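Local coordinates for protein transcription termination factor FttA (Methanosarcina mazei, PDB 2XR1) that probably terminates transcription genome-wide as a dimeric, zinc-dependent nuclease that cuts nascent RNA at the exit channel of RNA polymerase, at residues 163-166 with 167-171; 543-546 with 547-551; 576-579 with 580-583. All coordinates share one frame; numbering follows the deposited sequence.

Interaction 1 (163-166 with 167-171); sequences KEIL and KTVGR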
ATOM      1  N   LYS B 163      13.337  22.858 -21.699  1.00 51.61           N
ATOM      2  CA  LYS B 163      14.481  23.226 -20.877  1.00 53.14           C
ATOM      3  C   LYS B 163      14.043  23.467 -19.430  1.00 53.33           C
ATOM      4  O   LYS B 163      14.717  23.056 -18.487  1.00 52.28           O
ATOM      5  CB  LYS B 163      15.196  24.447 -21.451  1.00 56.38           C
ATOM      6  CG  LYS B 163      16.447  24.837 -20.668  1.00 60.21           C
ATOM      7  CD  LYS B 163      17.094  26.129 -21.181  1.00 65.16           C
ATOM      8  CE  LYS B 163      18.190  26.667 -20.249  1.00 67.24           C
ATOM      9  NZ  LYS B 163      18.637  28.055 -20.675  1.00 70.75           N
ATOM     10  N   GLU B 164      12.890  24.089 -19.254  1.00 55.03           N
ATOM     11  CA  GLU B 164      12.405  24.378 -17.920  1.00 56.41           C
ATOM     12  C   GLU B 164      11.958  23.140 -17.174  1.00 53.18           C
ATOM     13  O   GLU B 164      12.200  23.026 -15.978  1.00 53.87           O
ATOM     14  CB  GLU B 164      11.283  25.409 -17.989  1.00 59.62           C
ATOM     15  CG  GLU B 164      10.908  26.027 -16.645  1.00 64.62           C
ATOM     16  CD  GLU B 164      12.095  26.759 -15.921  1.00 71.06           C
ATOM     17  OE1 GLU B 164      12.596  27.822 -16.427  1.00 71.90           O
ATOM     18  OE2 GLU B 164      12.508  26.243 -14.832  1.00 72.26           O
ATOM     19  N   ILE B 165      11.315  22.207 -17.872  1.00 50.46           N
ATOM     20  CA  ILE B 165      10.924  20.940 -17.280  1.00 47.06           C
ATOM     21  C   ILE B 165      12.159  20.118 -16.924  1.00 45.72           C
ATOM     22  O   ILE B 165      12.148  19.427 -15.921  1.00 44.94           O
ATOM     23  CB  ILE B 165      10.066  20.106 -18.253  1.00 45.61           C
ATOM     24  CG1 ILE B 165       8.734  20.764 -18.510  1.00 45.54           C
ATOM     25  CG2 ILE B 165       9.801  18.662 -17.724  1.00 42.04           C
ATOM     26  CD1 ILE B 165       8.139  20.332 -19.789  1.00 44.05           C
ATOM     27  N   LEU B 166      13.210  20.148 -17.745  1.00 45.57           N
ATOM     28  CA  LEU B 166      14.444  19.442 -17.401  1.00 44.07           C
ATOM     29  C   LEU B 166      15.083  20.037 -16.151  1.00 45.42           C
ATOM     30  O   LEU B 166      15.584  19.294 -15.308  1.00 44.62           O
ATOM     31  CB  LEU B 166      15.457  19.428 -18.554  1.00 44.51           C
ATOM     32  CG  LEU B 166      15.134  18.551 -19.791  1.00 43.33           C
ATOM     33  CD1 LEU B 166      16.319  18.476 -20.714  1.00 44.63           C
ATOM     34  CD2 LEU B 166      14.696  17.163 -19.427  1.00 39.87           C
ATOM     35  N   LYS B 167      15.057  21.356 -16.012  1.00 47.73           N
ATOM     36  CA  LYS B 167      15.638  21.981 -14.836  1.00 49.43           C
ATOM     37  C   LYS B 167      14.904  21.574 -13.581  1.00 48.12           C
ATOM     38  O   LYS B 167      15.521  21.415 -12.529  1.00 48.25           O
ATOM     39  CB  LYS B 167      15.577  23.491 -14.918  1.00 52.99           C
ATOM     40  CG  LYS B 167      16.639  24.139 -15.747  1.00 56.09           C
ATOM     41  CD  LYS B 167      16.610  25.665 -15.528  1.00 61.82           C
ATOM     42  CE  LYS B 167      16.581  26.435 -16.841  1.00 64.92           C
ATOM     43  NZ  LYS B 167      16.075  27.831 -16.625  1.00 70.04           N
ATOM     44  N   THR B 168      13.586  21.440 -13.679  1.00 46.84           N
ATOM     45  CA  THR B 168      12.760  21.178 -12.490  1.00 46.31           C
ATOM     46  C   THR B 168      12.968  19.740 -12.039  1.00 42.53           C
ATOM     47  O   THR B 168      13.191  19.457 -10.871  1.00 42.15           O
ATOM     48  CB  THR B 168      11.234  21.528 -12.742  1.00 47.08           C
ATOM     49  OG1 THR B 168      11.110  22.943 -12.977  1.00 50.92           O
ATOM     50  CG2 THR B 168      10.378  21.188 -11.535  1.00 45.71           C
ATOM     51  N   VAL B 169      12.895  18.847 -12.998  1.00 39.98           N
ATOM     52  CA  VAL B 169      13.149  17.430 -12.782  1.00 37.55           C
ATOM     53  C   VAL B 169      14.550  17.211 -12.233  1.00 38.04           C
ATOM     54  O   VAL B 169      14.742  16.412 -11.312  1.00 36.47           O
ATOM     55  CB  VAL B 169      12.987  16.674 -14.094  1.00 35.24           C
ATOM     56  CG1 VAL B 169      13.551  15.291 -13.974  1.00 32.72           C
ATOM     57  CG2 VAL B 169      11.522  16.668 -14.457  1.00 34.63           C
ATOM     58  N   GLY B 170      15.515  17.937 -12.812  1.00 40.27           N
ATOM     59  CA  GLY B 170      16.914  17.838 -12.422  1.00 41.32           C
ATOM     60  C   GLY B 170      17.133  18.152 -10.957  1.00 43.45           C
ATOM     61  O   GLY B 170      17.674  17.309 -10.239  1.00 42.10           O
ATOM     62  N   ARG B 171      16.677  19.336 -10.523  1.00 46.23           N
ATOM     63  CA  ARG B 171      16.806  19.787  -9.128  1.00 49.35           C
ATOM     64  C   ARG B 171      16.091  18.866  -8.120  1.00 48.13           C
ATOM     65  O   ARG B 171      16.484  18.735  -6.972  1.00 49.31           O
ATOM     66  CB  ARG B 171      16.266  21.215  -8.960  1.00 52.49           C
ATOM     67  CG  ARG B 171      17.040  22.261  -9.729  1.00 56.84           C
ATOM     68  CD  ARG B 171      16.486  23.685  -9.520  1.00 62.58           C
ATOM     69  NE  ARG B 171      16.692  24.481 -10.738  1.00 65.69           N
ATOM     70  CZ  ARG B 171      17.427  25.580 -10.852  1.00 69.49           C
ATOM     71  NH1 ARG B 171      18.048  26.111  -9.801  1.00 73.69           N
ATOM     72  NH2 ARG B 171      17.507  26.181 -12.045  1.00 70.26           N
TER
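Lys-163 to Leu-166 meet Lys-167 to Gly-170 as successive turns of a single alpha helix, 159-173. The helix sits between two parts of the fold: Leu-166 and Lys-167 touch strand 30-33 of the first KH region, whereas Ile-165 and Val-169 rest on His-307 and Pro-265, in loops beside strands of the metallo-beta-lactamase sheet.

The i to i+4 ladder is intact, running through Lys-163, Glu-164, Ile-165 and Leu-166 as acceptors. Its straightest rung is Val-169 N to Ile-165 O, with an N-H...O angle of 170°. On the outer side the contact turns polar. Lys-167 runs back along the preceding turn, with CG anti to its carbonyl carbon (chi1 -80°), and its CE comes to 3.8 Å from CE of Lys-163. The aliphatic parts of the two lysines therefore pack while their ammonium groups stay separate. NZ of Lys-167 forms a long, weak salt bridge with OE1 of Glu-164 at 3.5 Å. Glu-164 reaches that nitrogen because its chain bends at chi2 (59°), turning an otherwise outward-directed side chain along the helix.

Across the apolar side, CG2 of Ile-165 lies 4.2 Å from CG2 of Val-169. The hydroxyl of Thr-168 folds back on the backbone: OG1 donates to Glu-164 O at 3.2 Å, while Thr-168 N reaches the same oxygen from the opposite face of its carbonyl plane.

Interaction 2 (543-546 with 547-551); sequences GTIG and RRIQK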
ATOM      1  N   GLY B 543     -11.060 -12.675 -22.597  1.00 55.08           N
ATOM      2  CA  GLY B 543     -12.027 -11.610 -22.843  1.00 57.05           C
ATOM      3  C   GLY B 543     -11.933 -10.987 -24.216  1.00 55.33           C
ATOM      4  O   GLY B 543     -12.736 -10.141 -24.569  1.00 57.91           O
ATOM      5  N   THR B 544     -10.954 -11.383 -25.007  1.00 51.54           N
ATOM      6  CA  THR B 544     -10.818 -10.808 -26.331  1.00 50.15           C
ATOM      7  C   THR B 544     -11.638 -11.570 -27.356  1.00 51.17           C
ATOM      8  O   THR B 544     -11.909 -12.753 -27.202  1.00 51.22           O
ATOM      9  CB  THR B 544      -9.329 -10.728 -26.816  1.00 46.26           C
ATOM     10  OG1 THR B 544      -8.701 -12.010 -26.798  1.00 42.73           O
ATOM     11  CG2 THR B 544      -8.543  -9.778 -25.945  1.00 46.40           C
ATOM     12  N   ILE B 545     -12.013 -10.869 -28.421  1.00 52.23           N
ATOM     13  CA  ILE B 545     -12.708 -11.482 -29.535  1.00 53.25           C
ATOM     14  C   ILE B 545     -11.825 -12.594 -30.065  1.00 50.30           C
ATOM     15  O   ILE B 545     -12.281 -13.707 -30.220  1.00 51.54           O
ATOM     16  CB  ILE B 545     -13.044 -10.441 -30.638  1.00 54.30           C
ATOM     17  CG1 ILE B 545     -14.154  -9.504 -30.161  1.00 57.85           C
ATOM     18  CG2 ILE B 545     -13.421 -11.123 -31.935  1.00 54.11           C
ATOM     19  CD1 ILE B 545     -15.404 -10.213 -29.698  1.00 60.82           C
ATOM     20  N   GLY B 546     -10.554 -12.302 -30.303  1.00 46.93           N
ATOM     21  CA  GLY B 546      -9.648 -13.316 -30.831  1.00 44.69           C
ATOM     22  C   GLY B 546      -9.614 -14.580 -29.987  1.00 44.59           C
ATOM     23  O   GLY B 546      -9.628 -15.701 -30.496  1.00 44.52           O
ATOM     24  N   ARG B 547      -9.587 -14.407 -28.683  1.00 44.84           N
ATOM     25  CA  ARG B 547      -9.591 -15.544 -27.805  1.00 45.64           C
ATOM     26  C   ARG B 547     -10.869 -16.366 -27.972  1.00 48.36           C
ATOM     27  O   ARG B 547     -10.823 -17.594 -28.026  1.00 48.86           O
ATOM     28  CB  ARG B 547      -9.470 -15.081 -26.358  1.00 46.37           C
ATOM     29  CG  ARG B 547      -9.551 -16.211 -25.321  1.00 48.28           C
ATOM     30  CD  ARG B 547      -8.541 -17.285 -25.613  1.00 47.59           C
ATOM     31  NE  ARG B 547      -8.192 -17.940 -24.375  1.00 51.70           N
ATOM     32  CZ  ARG B 547      -7.827 -19.213 -24.263  1.00 55.05           C
ATOM     33  NH1 ARG B 547      -7.733 -19.994 -25.348  1.00 56.20           N
ATOM     34  NH2 ARG B 547      -7.559 -19.714 -23.045  1.00 56.09           N
ATOM     35  N   ARG B 548     -11.996 -15.675 -28.028  1.00 50.37           N
ATOM     36  CA  ARG B 548     -13.273 -16.309 -28.216  1.00 53.93           C
ATOM     37  C   ARG B 548     -13.311 -17.128 -29.527  1.00 53.65           C
ATOM     38  O   ARG B 548     -13.726 -18.290 -29.522  1.00 54.84           O
ATOM     39  CB  ARG B 548     -14.382 -15.249 -28.105  1.00 57.36           C
ATOM     40  CG  ARG B 548     -15.688 -15.587 -28.737  1.00 62.05           C
ATOM     41  CD  ARG B 548     -16.807 -15.463 -27.762  1.00 69.82           C
ATOM     42  NE  ARG B 548     -17.167 -14.087 -27.415  1.00 74.09           N
ATOM     43  CZ  ARG B 548     -18.273 -13.756 -26.737  1.00 79.92           C
ATOM     44  NH1 ARG B 548     -19.129 -14.703 -26.328  1.00 82.69           N
ATOM     45  NH2 ARG B 548     -18.532 -12.475 -26.467  1.00 81.64           N
ATOM     46  N   ILE B 549     -12.839 -16.573 -30.628  1.00 52.25           N
ATOM     47  CA  ILE B 549     -12.768 -17.353 -31.861  1.00 53.00           C
ATOM     48  C   ILE B 549     -11.906 -18.608 -31.700  1.00 52.31           C
ATOM     49  O   ILE B 549     -12.321 -19.717 -32.040  1.00 54.35           O
ATOM     50  CB  ILE B 549     -12.201 -16.557 -33.005  1.00 51.13           C
ATOM     51  CG1 ILE B 549     -13.171 -15.443 -33.385  1.00 54.16           C
ATOM     52  CG2 ILE B 549     -11.958 -17.468 -34.172  1.00 50.07           C
ATOM     53  CD1 ILE B 549     -12.627 -14.450 -34.385  1.00 53.16           C
ATOM     54  N   GLN B 550     -10.710 -18.421 -31.166  1.00 50.41           N
ATOM     55  CA  GLN B 550      -9.744 -19.504 -30.978  1.00 49.53           C
ATOM     56  C   GLN B 550     -10.275 -20.631 -30.123  1.00 51.80           C
ATOM     57  O   GLN B 550      -9.778 -21.741 -30.226  1.00 52.07           O
ATOM     58  CB  GLN B 550      -8.478 -18.924 -30.359  1.00 47.33           C
ATOM     59  CG  GLN B 550      -7.465 -19.921 -29.772  1.00 48.19           C
ATOM     60  CD  GLN B 550      -6.134 -19.243 -29.468  1.00 47.20           C
ATOM     61  OE1 GLN B 550      -5.425 -18.805 -30.380  1.00 48.58           O
ATOM     62  NE2 GLN B 550      -5.824 -19.097 -28.196  1.00 48.18           N
ATOM     63  N   LYS B 551     -11.269 -20.348 -29.281  1.00 54.13           N
ATOM     64  CA  LYS B 551     -11.964 -21.386 -28.513  1.00 57.13           C
ATOM     65  C   LYS B 551     -13.054 -22.120 -29.320  1.00 60.53           C
ATOM     66  O   LYS B 551     -13.771 -22.974 -28.783  1.00 62.95           O
ATOM     67  CB  LYS B 551     -12.610 -20.788 -27.252  1.00 58.74           C
ATOM     68  CG  LYS B 551     -11.652 -20.389 -26.158  1.00 57.36           C
ATOM     69  CD  LYS B 551     -12.418 -20.085 -24.840  1.00 61.19           C
ATOM     70  CE  LYS B 551     -11.922 -18.766 -24.192  1.00 60.32           C
ATOM     71  NZ  LYS B 551     -12.474 -18.482 -22.847  1.00 62.66           N
TER
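Thr-544 is the N-cap of helix 545-550, and its side chain binds the backbone of Arg-547 three residues on. This short helix belongs to the beta-CASP region and follows strand 533-536, against which its inner side packs.

Starting at CB of Thr-544, the chain forks. The methyl branch lies beside the backbone N, and the side chain packs on Met-513. The other branch, OG1, stands between the backbone N and the carbonyl carbon (chi1 57°), which aims it at the open end of the helix. There it accepts from Arg-547 N at 3.2 Å, with an N-H...O angle of 149°. The same hydroxyl is also hydrogen-bonded to the carbonyl oxygen of Ala-541. The threonine backbone joins in, since Arg-548 N donates to Thr-544 O at 3.0 Å, the first i to i+4 bond of the helix. The next, Ile-549 N to Ile-545 O, is 2.9 Å long and lies nearly along the C=O axis.

Farther round, CG2 of Ile-545 approaches CD1 of Ile-549 at 4.2 Å. Both isoleucines also press on Met-514 and Ile-556, closing the apolar side of the helix. On the polar side, CE of Lys-551 lies over one face of the bent Arg-547's guanidinium, 3.8 Å from the plane and offset toward its rim, and Arg-548 makes a cation-pi contact with Trp-553.

The zinc nearest Thr-544 is about 12 Å from its side chain, and the cap does not touch the metal site. With a carbonyl as one partner and an N-H as the other, the threonine hydroxyl serves as donor and acceptor at once, joining the preceding loop to the first turn of the helix.

Interaction 3 (576-579 with 580-583); sequences VVDG and FSGH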
ATOM      1  N   VAL B 576      -3.522 -21.821 -35.718  1.00 46.27           N
ATOM      2  CA  VAL B 576      -2.793 -21.167 -34.654  1.00 44.21           C
ATOM      3  C   VAL B 576      -1.317 -21.486 -34.852  1.00 43.67           C
ATOM      4  O   VAL B 576      -0.922 -22.648 -34.835  1.00 44.91           O
ATOM      5  CB  VAL B 576      -3.279 -21.680 -33.276  1.00 43.73           C
ATOM      6  CG1 VAL B 576      -2.496 -21.037 -32.172  1.00 41.47           C
ATOM      7  CG2 VAL B 576      -4.769 -21.403 -33.092  1.00 43.54           C
ATOM      8  N   VAL B 577      -0.502 -20.468 -35.077  1.00 42.74           N
ATOM      9  CA  VAL B 577       0.937 -20.654 -35.254  1.00 42.14           C
ATOM     10  C   VAL B 577       1.583 -19.761 -34.227  1.00 40.96           C
ATOM     11  O   VAL B 577       2.002 -18.642 -34.507  1.00 40.43           O
ATOM     12  CB  VAL B 577       1.378 -20.283 -36.670  1.00 42.78           C
ATOM     13  CG1 VAL B 577       2.853 -20.561 -36.863  1.00 41.46           C
ATOM     14  CG2 VAL B 577       0.532 -21.028 -37.689  1.00 44.35           C
ATOM     15  N   ASP B 578       1.631 -20.244 -33.004  1.00 41.38           N
ATOM     16  CA  ASP B 578       1.948 -19.388 -31.876  1.00 40.59           C
ATOM     17  C   ASP B 578       3.460 -19.344 -31.797  1.00 39.85           C
ATOM     18  O   ASP B 578       4.063 -19.966 -30.924  1.00 40.10           O
ATOM     19  CB  ASP B 578       1.314 -19.949 -30.588  1.00 40.56           C
ATOM     20  CG  ASP B 578       1.354 -18.970 -29.407  1.00 41.77           C
ATOM     21  OD1 ASP B 578       1.834 -17.832 -29.551  1.00 41.65           O
ATOM     22  OD2 ASP B 578       0.858 -19.345 -28.300  1.00 47.29           O
ATOM     23  N   GLY B 579       4.076 -18.620 -32.719  1.00 39.32           N
ATOM     24  CA  GLY B 579       5.521 -18.497 -32.718  1.00 38.38           C
ATOM     25  C   GLY B 579       6.041 -17.079 -32.817  1.00 36.96           C
ATOM     26  O   GLY B 579       7.231 -16.883 -32.977  1.00 37.06           O
ATOM     27  N   PHE B 580       5.171 -16.087 -32.712  1.00 35.87           N
ATOM     28  CA  PHE B 580       5.591 -14.729 -32.974  1.00 35.31           C
ATOM     29  C   PHE B 580       5.120 -13.749 -31.935  1.00 33.74           C
ATOM     30  O   PHE B 580       5.060 -12.553 -32.201  1.00 33.13           O
ATOM     31  CB  PHE B 580       5.085 -14.317 -34.343  1.00 36.79           C
ATOM     32  CG  PHE B 580       5.396 -15.320 -35.401  1.00 38.66           C
ATOM     33  CD1 PHE B 580       4.600 -16.435 -35.556  1.00 40.96           C
ATOM     34  CD2 PHE B 580       6.500 -15.171 -36.215  1.00 40.29           C
ATOM     35  CE1 PHE B 580       4.865 -17.387 -36.542  1.00 43.37           C
ATOM     36  CE2 PHE B 580       6.782 -16.103 -37.193  1.00 42.61           C
ATOM     37  CZ  PHE B 580       5.955 -17.226 -37.358  1.00 44.38           C
ATOM     38  N   SER B 581       4.809 -14.249 -30.742  1.00 32.44           N
ATOM     39  CA  SER B 581       4.283 -13.396 -29.711  1.00 31.27           C
ATOM     40  C   SER B 581       5.329 -12.442 -29.219  1.00 29.65           C
ATOM     41  O   SER B 581       4.987 -11.412 -28.717  1.00 29.44           O
ATOM     42  CB  SER B 581       3.753 -14.232 -28.541  1.00 31.26           C
ATOM     43  OG  SER B 581       4.811 -14.918 -27.888  1.00 32.67           O
ATOM     44  N   GLY B 582       6.607 -12.799 -29.322  1.00 29.85           N
ATOM     45  CA  GLY B 582       7.688 -11.997 -28.741  1.00 28.33           C
ATOM     46  C   GLY B 582       7.860 -12.167 -27.230  1.00 27.13           C
ATOM     47  O   GLY B 582       8.541 -11.365 -26.596  1.00 26.02           O
ATOM     48  N   HIS B 583       7.247 -13.210 -26.660  1.00 27.25           N
ATOM     49  CA  HIS B 583       7.468 -13.611 -25.268  1.00 26.42           C
ATOM     50  C   HIS B 583       8.213 -14.924 -25.114  1.00 26.94           C
ATOM     51  O   HIS B 583       8.120 -15.842 -25.939  1.00 28.22           O
ATOM     52  CB  HIS B 583       6.145 -13.818 -24.581  1.00 26.81           C
ATOM     53  CG  HIS B 583       5.325 -12.570 -24.422  1.00 27.63           C
ATOM     54  ND1 HIS B 583       5.496 -11.693 -23.367  1.00 23.03           N
ATOM     55  CD2 HIS B 583       4.284 -12.097 -25.152  1.00 26.61           C
ATOM     56  CE1 HIS B 583       4.591 -10.740 -23.465  1.00 25.00           C
ATOM     57  NE2 HIS B 583       3.837 -10.971 -24.528  1.00 25.28           N
TER
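The inverse gamma turn centred on Asp-578 brings Val-577 alongside Phe-580, in the loop that leaves edge strand 573-576 of the parallel beta-CASP sheet and runs to the zinc site. The loop reaches His-583 in a Phe-Ser-Gly-His sequence consistent with motif B of the beta-CASP nucleases. The turn is closed by Gly-579 N, which donates to Val-577 O at 2.7 Å.

The same carbonyl oxygen lies in the plane of the Phe-580 ring, at its edge, 3.6 Å from CD1. Beside it, CG1 of Val-577 touches CE1 of Phe-580 at 3.8 Å, the two side chains running next to each other in the same direction. Gly-579 O sits over one face of the ring. A chi1 of -49° keeps the Phe-580 ring on the backbone N side, next to the residues before it, where it reaches both of these oxygens. Helices 393-409 and 423-436 complete the buried pocket, supplying Leu-400 and Val-430 among others.

On the other side of the loop, Asp-578 turns its carboxylate back, so that OD1 comes to 4.2 Å from CB of Ser-581. Its strong partner is the hydroxyl of Tyr-383, which bonds to that same OD1 and probably fixes the carboxylate's rotation.

Ahead lies the metal centre, with a zinc ion about 9 Å from the Ser-581 side chain. Gly-582 O accepts from ND1 of the zinc ligand His-332, a second-shell bond that probably helps to orient this histidine, while Glu-380 holds ND1 of His-583. An ST turn sets the final bend: OG of Ser-581 accepts from His-583 N at 3.2 Å, with an N-H...O angle of 163°.

Interactions 2 and 3 are neighbours on the same side of the chain's centre, their own centres 16 Å apart, and they touch where OE1 of Gln-550 packs 3.8 Å from CG2 of Val-576. Both lean on strand 533-536, 2 through isoleucine packing and 3 through a backbone hydrogen bond between Val-577 and Phe-536. Interaction 1 lies about 42 Å from interaction 3, centre to centre, across the chain's middle, in the helix between KH and metallo-beta-lactamase parts. Chemistry follows place: of the two partly buried contacts, 163-171 carries solvent-side charges and 543-551 relies on a capped helix start, while only 576-583 is buried, replacing helical bonding with tight turns and an enclosed ring.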